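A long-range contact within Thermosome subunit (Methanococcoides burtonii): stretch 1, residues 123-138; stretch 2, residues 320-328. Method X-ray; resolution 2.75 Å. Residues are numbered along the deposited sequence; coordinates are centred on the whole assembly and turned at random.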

# COMPACT_ATOMS: atom_id res chain seq x y z
N LYS A 123 -6.90 16.59 -8.11
CA LYS A 123 -5.78 17.10 -7.32
C LYS A 123 -5.20 16.08 -6.35
O LYS A 123 -3.99 16.02 -6.16
CB LYS A 123 -6.16 18.38 -6.57
CG LYS A 123 -6.29 19.64 -7.43
CD LYS A 123 -7.04 20.74 -6.68
CE LYS A 123 -7.37 21.96 -7.54
NZ LYS A 123 -8.27 22.91 -6.81
N LEU A 124 -6.05 15.28 -5.73
CA LEU A 124 -5.54 14.25 -4.82
C LEU A 124 -4.80 13.15 -5.59
O LEU A 124 -3.87 12.53 -5.08
CB LEU A 124 -6.66 13.66 -3.97
CG LEU A 124 -6.13 12.92 -2.75
CD1 LEU A 124 -5.38 13.88 -1.82
CD2 LEU A 124 -7.25 12.24 -2.03
N SER A 125 -5.20 12.92 -6.83
CA SER A 125 -4.53 11.93 -7.67
C SER A 125 -3.11 12.38 -8.02
O SER A 125 -2.16 11.61 -7.93
CB SER A 125 -5.34 11.70 -8.95
OG SER A 125 -6.58 11.10 -8.64
N ALA A 126 -3.00 13.64 -8.42
CA ALA A 126 -1.72 14.26 -8.69
C ALA A 126 -0.80 14.16 -7.49
O ALA A 126 0.38 13.85 -7.61
CB ALA A 126 -1.93 15.70 -9.08
N LEU A 127 -1.35 14.45 -6.32
CA LEU A 127 -0.57 14.45 -5.10
C LEU A 127 -0.09 13.03 -4.80
O LEU A 127 1.08 12.83 -4.49
CB LEU A 127 -1.40 15.03 -3.95
CG LEU A 127 -0.73 15.17 -2.60
CD1 LEU A 127 0.61 15.84 -2.79
CD2 LEU A 127 -1.62 15.98 -1.68
N THR A 128 -1.00 12.06 -4.91
CA THR A 128 -0.63 10.66 -4.72
C THR A 128 0.54 10.23 -5.60
O THR A 128 1.49 9.61 -5.13
CB THR A 128 -1.78 9.72 -5.08
OG1 THR A 128 -2.90 9.98 -4.23
CG2 THR A 128 -1.33 8.30 -4.87
N VAL A 129 0.46 10.57 -6.88
CA VAL A 129 1.44 10.12 -7.86
C VAL A 129 2.82 10.76 -7.64
O VAL A 129 3.86 10.12 -7.77
CB VAL A 129 0.90 10.33 -9.31
CG1 VAL A 129 1.99 10.16 -10.35
CG2 VAL A 129 -0.24 9.37 -9.59
N LYS A 130 2.81 12.03 -7.26
CA LYS A 130 4.03 12.78 -7.01
C LYS A 130 4.75 12.29 -5.74
O LYS A 130 5.97 12.32 -5.67
CB LYS A 130 3.68 14.25 -6.90
CG LYS A 130 4.82 15.16 -6.55
CD LYS A 130 4.38 16.60 -6.67
CE LYS A 130 5.46 17.58 -6.24
NZ LYS A 130 4.94 18.98 -6.24
N ALA A 131 3.98 11.85 -4.75
CA ALA A 131 4.52 11.31 -3.51
C ALA A 131 5.10 9.93 -3.76
O ALA A 131 6.26 9.66 -3.43
CB ALA A 131 3.43 11.25 -2.45
N VAL A 132 4.29 9.05 -4.34
CA VAL A 132 4.72 7.69 -4.64
C VAL A 132 5.94 7.70 -5.53
O VAL A 132 6.95 7.10 -5.19
CB VAL A 132 3.61 6.86 -5.28
CG1 VAL A 132 4.19 5.66 -5.99
CG2 VAL A 132 2.63 6.40 -4.22
N ARG A 133 5.86 8.40 -6.66
CA ARG A 133 6.99 8.50 -7.58
C ARG A 133 8.29 8.91 -6.92
O ARG A 133 9.36 8.69 -7.47
CB ARG A 133 6.70 9.47 -8.73
CG ARG A 133 5.95 8.83 -9.88
CD ARG A 133 5.58 9.84 -10.92
NE ARG A 133 6.75 10.41 -11.57
CZ ARG A 133 6.73 10.90 -12.81
NH1 ARG A 133 5.60 10.89 -13.51
NH2 ARG A 133 7.84 11.40 -13.34
N SER A 134 8.21 9.51 -5.74
CA SER A 134 9.39 10.10 -5.13
C SER A 134 9.99 9.21 -4.04
O SER A 134 11.03 9.54 -3.48
CB SER A 134 9.07 11.51 -4.61
OG SER A 134 8.96 11.56 -3.20
N ILE A 135 9.35 8.08 -3.77
CA ILE A 135 9.92 7.09 -2.87
C ILE A 135 10.14 5.74 -3.58
O ILE A 135 10.38 4.73 -2.91
CB ILE A 135 9.02 6.85 -1.65
CG1 ILE A 135 7.67 6.25 -2.07
CG2 ILE A 135 8.82 8.13 -0.88
CD1 ILE A 135 7.05 5.39 -1.03
N VAL A 136 10.05 5.73 -4.91
CA VAL A 136 10.33 4.52 -5.69
C VAL A 136 11.79 4.08 -5.60
O VAL A 136 12.69 4.83 -5.96
CB VAL A 136 9.98 4.70 -7.18
CG1 VAL A 136 10.37 3.44 -7.96
CG2 VAL A 136 8.50 5.00 -7.36
N GLU A 137 12.01 2.86 -5.13
CA GLU A 137 13.37 2.33 -4.98
C GLU A 137 13.69 1.34 -6.10
O GLU A 137 12.83 0.56 -6.51
CB GLU A 137 13.56 1.67 -3.61
CG GLU A 137 13.61 2.66 -2.45
CD GLU A 137 13.58 2.00 -1.07
OE1 GLU A 137 12.60 1.29 -0.75
OE2 GLU A 137 14.54 2.22 -0.29
N GLU A 138 14.92 1.38 -6.60
CA GLU A 138 15.34 0.42 -7.61
C GLU A 138 15.87 -0.83 -6.94
O GLU A 138 16.37 -0.77 -5.81
CB GLU A 138 16.41 1.03 -8.51
CG GLU A 138 16.25 0.67 -9.98
CD GLU A 138 15.88 1.87 -10.82
OE1 GLU A 138 15.23 2.80 -10.29
OE2 GLU A 138 16.25 1.89 -12.02
N SER A 320 17.28 8.40 3.56
CA SER A 320 15.89 8.77 3.36
C SER A 320 15.50 8.75 1.89
O SER A 320 15.98 9.54 1.08
CB SER A 320 15.59 10.14 3.97
OG SER A 320 16.00 11.20 3.11
N LYS A 321 14.62 7.81 1.57
CA LYS A 321 13.76 7.98 0.42
C LYS A 321 12.50 8.67 0.96
O LYS A 321 11.78 9.37 0.23
CB LYS A 321 13.43 6.63 -0.22
CG LYS A 321 14.40 6.23 -1.32
CD LYS A 321 14.41 7.26 -2.43
CE LYS A 321 15.23 6.78 -3.62
NZ LYS A 321 15.21 7.78 -4.72
N ALA A 322 12.29 8.50 2.27
CA ALA A 322 11.16 9.02 3.02
C ALA A 322 10.76 10.48 2.77
O ALA A 322 11.59 11.35 2.55
CB ALA A 322 11.39 8.79 4.51
N VAL A 323 9.46 10.71 2.84
CA VAL A 323 8.86 12.03 2.65
C VAL A 323 7.64 12.17 3.54
O VAL A 323 7.02 11.20 3.93
CB VAL A 323 8.37 12.24 1.20
CG1 VAL A 323 9.35 11.69 0.21
CG2 VAL A 323 7.04 11.59 1.00
N THR A 324 7.30 13.40 3.87
CA THR A 324 6.10 13.66 4.61
C THR A 324 5.25 14.54 3.73
O THR A 324 5.74 15.52 3.19
CB THR A 324 6.40 14.41 5.91
OG1 THR A 324 7.24 13.60 6.73
CG2 THR A 324 5.13 14.74 6.67
N VAL A 325 3.99 14.15 3.57
CA VAL A 325 3.01 15.00 2.91
C VAL A 325 2.35 15.84 3.99
O VAL A 325 1.66 15.29 4.85
CB VAL A 325 1.89 14.17 2.26
CG1 VAL A 325 0.89 15.09 1.60
CG2 VAL A 325 2.44 13.17 1.24
N LEU A 326 2.56 17.15 3.97
CA LEU A 326 1.70 18.03 4.74
C LEU A 326 0.43 18.24 3.93
O LEU A 326 0.41 19.03 2.98
CB LEU A 326 2.39 19.36 5.02
CG LEU A 326 3.69 19.25 5.80
CD1 LEU A 326 4.26 20.63 6.04
CD2 LEU A 326 3.44 18.53 7.11
N LEU A 327 -0.62 17.52 4.29
CA LEU A 327 -1.89 17.55 3.56
C LEU A 327 -2.80 18.68 4.03
O LEU A 327 -3.15 18.74 5.21
CB LEU A 327 -2.61 16.21 3.72
CG LEU A 327 -3.92 15.99 2.97
CD1 LEU A 327 -3.69 16.17 1.48
CD2 LEU A 327 -4.46 14.60 3.27
N HIS A 328 -3.19 19.56 3.10
CA HIS A 328 -4.13 20.64 3.41
C HIS A 328 -5.54 20.43 2.82
O HIS A 328 -5.70 19.85 1.74
CB HIS A 328 -3.58 21.98 2.92
CG HIS A 328 -2.45 22.51 3.74
ND1 HIS A 328 -1.13 22.25 3.44
CD2 HIS A 328 -2.44 23.27 4.86
CE1 HIS A 328 -0.36 22.83 4.35
NE2 HIS A 328 -1.13 23.45 5.22

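The helix at 123-132 lies against the strand at 323-328, and the two run nearly antiparallel, at 163°. Their axes come within 10.1 Å, a usual spacing for a helix layered on a sheet strand. No hydrogen bond crosses between the stretches. The contact is made by packing, mostly of apolar side chains, and it buries 428 Å² in total. Because the directions oppose, a walk forward along stretch 2 is a walk back down stretch 1.

Ser-320 comes first and makes no contact. Lys-321 follows, with the largest covered area of any residue here, 91 Å². Its CA lies 5.1 Å from the CA of Ile-135. Its CB points toward stretch 1, and its aliphatic chain supplies the contact. Lys-321 CG lies 3.8 Å from Glu-137 CG, so the two charged residues meet through their methylene groups. Lys-321 CE lies 4.0 Å from Val-136 O. The backbone also takes part: Lys-321 O is 3.4 Å from Ile-135 CG2, a van der Waals contact. Ala-322 points away and leaves the interface to its neighbours.

Val-323 begins the strand and points toward stretch 1. Its CG1 meets Ile-135 CG2 at 3.8 Å, an apolar pair. The same CG1 lies 3.4 Å from Ser-134 OG. That hydroxyl does not bond to the valine; it donates a weak hydrogen bond to Ala-131 O, at 3.3 Å from Ser-134 OG. Ser-134 and Ile-135 belong to a type I turn from Val-132 to Ile-135, which has a backbone bond from Ile-135 N to Val-132 O of 3.0 Å.

Thr-324 has its side chain out of reach, as expected from strand alternation. Val-325 points back toward the helix. Its CG2 lies 4.3 Å from Ala-131 CB, and its CG1 lies 4.2 Å from Leu-127 CD2. The CA atoms of Val-325 and Ala-131 are 7.6 Å apart, and the alanine offers just a methyl group to the strand.

Leu-326 is again out of reach. Leu-327 has its CB sideways, but the end of its side chain comes nearer the helix. Its CD1 reaches Leu-127 CD2 at 3.8 Å and Leu-124 CD1 at 4.4 Å. Leu-124, Leu-127 and Ala-131 are spaced three and four residues apart, so they share one side of the helix. Thr-128 points away from the strand, and its OG1 bonds to Leu-124 O at 2.9 Å within the helix. His-328 ends the stretch without touching stretch 1.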